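Local coordinates for putative lipoprotein (Campylobacter jejuni subsp. jejuni, PDB 2G5G) that binds two heme groups cofacially as a dimer and probably takes part in bacterial heme uptake, at residues K41-L46 against S240-V245. Residues are numbered along the deposited sequence; the frame is centred on the assembly and turned at random.
Sequences KADVIL and SKKIVV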
loop_
_atom_site.group_PDB
_atom_site.type_symbol
_atom_site.label_atom_id
_atom_site.label_comp_id
_atom_site.label_asym_id
_atom_site.label_seq_id
_atom_site.Cartn_x
_atom_site.Cartn_y
_atom_site.Cartn_z
ATOM N N LYS A 41 31.379 14.263 20.600
ATOM C CA LYS A 41 32.407 14.504 19.579
ATOM C C LYS A 41 31.846 14.435 18.136
ATOM O O LYS A 41 32.448 14.952 17.192
ATOM C CB LYS A 41 33.530 13.495 19.717
ATOM C CG LYS A 41 34.182 13.473 21.091
ATOM C CD LYS A 41 35.261 12.399 21.147
ATOM C CE LYS A 41 36.162 12.637 22.377
ATOM N NZ LYS A 41 37.006 11.444 22.625
ATOM N N ALA A 42 30.712 13.771 17.976
ATOM C CA ALA A 42 30.147 13.516 16.651
ATOM C C ALA A 42 29.405 14.731 16.148
ATOM O O ALA A 42 28.954 15.552 16.940
ATOM C CB ALA A 42 29.226 12.289 16.685
ATOM N N ASP A 43 29.300 14.863 14.822
ATOM C CA ASP A 43 28.432 15.880 14.212
ATOM C C ASP A 43 27.002 15.388 13.979
ATOM O O ASP A 43 26.049 16.180 13.998
ATOM C CB ASP A 43 29.035 16.374 12.868
ATOM C CG ASP A 43 30.443 16.897 13.045
ATOM O OD1 ASP A 43 30.568 17.888 13.770
ATOM O OD2 ASP A 43 31.413 16.290 12.540
ATOM N N VAL A 44 26.887 14.095 13.721
ATOM C CA VAL A 44 25.608 13.435 13.480
ATOM C C VAL A 44 25.527 12.195 14.385
ATOM O O VAL A 44 26.387 11.308 14.326
ATOM C CB VAL A 44 25.487 12.968 12.015
ATOM C CG1 VAL A 44 24.169 12.235 11.800
ATOM C CG2 VAL A 44 25.638 14.184 11.033
ATOM N N ILE A 45 24.486 12.124 15.181
ATOM C CA ILE A 45 24.292 10.983 16.061
ATOM C C ILE A 45 23.031 10.302 15.580
ATOM O O ILE A 45 21.956 10.902 15.585
ATOM C CB ILE A 45 24.135 11.411 17.557
ATOM C CG1 ILE A 45 25.418 12.066 18.065
ATOM C CG2 ILE A 45 23.796 10.188 18.435
ATOM C CD1 ILE A 45 25.189 13.131 19.153
ATOM N N LEU A 46 23.154 9.061 15.115
ATOM C CA LEU A 46 21.962 8.288 14.778
ATOM C C LEU A 46 21.522 7.397 15.939
ATOM O O LEU A 46 22.347 6.683 16.491
ATOM C CB LEU A 46 22.148 7.443 13.517
ATOM C CG LEU A 46 22.427 8.137 12.191
ATOM C CD1 LEU A 46 23.870 8.491 12.149
ATOM C CD2 LEU A 46 22.125 7.156 11.053
ATOM N N SER A 240 32.349 14.855 5.322
ATOM C CA SER A 240 33.434 14.655 6.281
ATOM C C SER A 240 32.981 14.782 7.747
ATOM O O SER A 240 33.818 14.736 8.646
ATOM C CB SER A 240 34.598 15.599 6.031
ATOM O OG SER A 240 35.338 15.174 4.906
ATOM N N LYS A 241 31.680 14.954 7.981
ATOM C CA LYS A 241 31.120 14.983 9.344
ATOM C C LYS A 241 31.462 13.716 10.082
ATOM O O LYS A 241 31.515 12.616 9.481
ATOM C CB LYS A 241 29.592 15.150 9.332
ATOM C CG LYS A 241 29.130 16.580 8.987
ATOM C CD LYS A 241 27.650 16.743 9.183
ATOM C CE LYS A 241 27.191 18.217 8.983
ATOM N NZ LYS A 241 25.691 18.190 9.206
ATOM N N LYS A 242 31.679 13.841 11.380
ATOM C CA LYS A 242 31.865 12.641 12.208
ATOM C C LYS A 242 30.506 12.062 12.536
ATOM O O LYS A 242 29.657 12.734 13.132
ATOM C CB LYS A 242 32.614 12.986 13.487
ATOM C CG LYS A 242 34.054 13.481 13.174
ATOM C CD LYS A 242 34.655 14.155 14.394
ATOM C CE LYS A 242 36.047 14.714 14.078
ATOM N NZ LYS A 242 35.971 15.772 12.991
ATOM N N ILE A 243 30.317 10.806 12.138
ATOM C CA ILE A 243 29.047 10.098 12.274
ATOM C C ILE A 243 29.161 9.024 13.367
ATOM O O ILE A 243 30.099 8.213 13.353
ATOM C CB ILE A 243 28.666 9.360 10.953
ATOM C CG1 ILE A 243 28.880 10.241 9.672
ATOM C CG2 ILE A 243 27.231 8.821 11.049
ATOM C CD1 ILE A 243 28.113 11.661 9.720
ATOM N N VAL A 244 28.174 8.954 14.256
ATOM C CA VAL A 244 28.137 7.902 15.290
ATOM C C VAL A 244 26.720 7.325 15.374
ATOM O O VAL A 244 25.715 8.059 15.294
ATOM C CB VAL A 244 28.639 8.377 16.694
ATOM C CG1 VAL A 244 27.709 9.461 17.275
ATOM C CG2 VAL A 244 28.750 7.192 17.645
ATOM N N VAL A 245 26.662 6.005 15.531
ATOM C CA VAL A 245 25.398 5.278 15.495
ATOM C C VAL A 245 25.215 4.547 16.809
ATOM O O VAL A 245 26.097 3.779 17.238
ATOM C CB VAL A 245 25.315 4.259 14.323
ATOM C CG1 VAL A 245 23.939 3.552 14.334
ATOM C CG2 VAL A 245 25.624 4.925 12.955
HETATM O O HOH W 1 25.774 18.107 12.048
HETATM O O HOH W 2 33.817 17.213 12.626
#
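Asp43 and Lys242 clasp the starts of two neighbouring parallel strands, 44-49 and 243-248, in the central mixed sheet of this ChaN-family protein. Followed outward, the Asp43 side chain first lays CB against CB of Lys241, 3.8 Å away, and near Lys242 O. CG stands beside its own backbone N and anti to the carbonyl carbon (chi1 -56°), which carries the carboxylate to the backbone N-H of Lys242, just ahead of strand 243-248; CG itself is 3.7 Å from Lys242 N. At the tip, OD2 takes that N-H on its anti lone pair (Asp43 OD2 to Lys242 N 2.7 Å, 168° at the hydrogen). The same oxygen accepts a hydrogen bond from a water, which in turn accepts one from Lys242 NZ, so acid and amine meet through solvent. In return Lys242 O receives two donors, Asp43 N in its carbonyl plane and Val44 N tilted from it. The ladder then runs on from Val244 N to Val44 O and from Leu46 N to Val244 O (2.8 Å).

The extended Lys241 side chain crosses that of Val44 at about a right angle, CD on CG2 (3.7 Å); NZ reaches Leu208 O and His211 O, and a water links it to Asp43 O. Val44 and Ile243 lie side by side, Ile243 CD1 against Val44 CB, while Leu46 CD1 meets Ile243 CG2 (3.6 Å); helix 230-236 touches Leu46, Ile243 and Val245 there. On the other face, Val244 CG1 presses tightly on Ala42 CB (3.3 Å) and packs along Ile45 CG1. Reciprocal backbone and carboxylate bonds thus fix the alignment where the strands begin, and the N-H of Lys242 and its water-linked amine probably favour a charged Asp43.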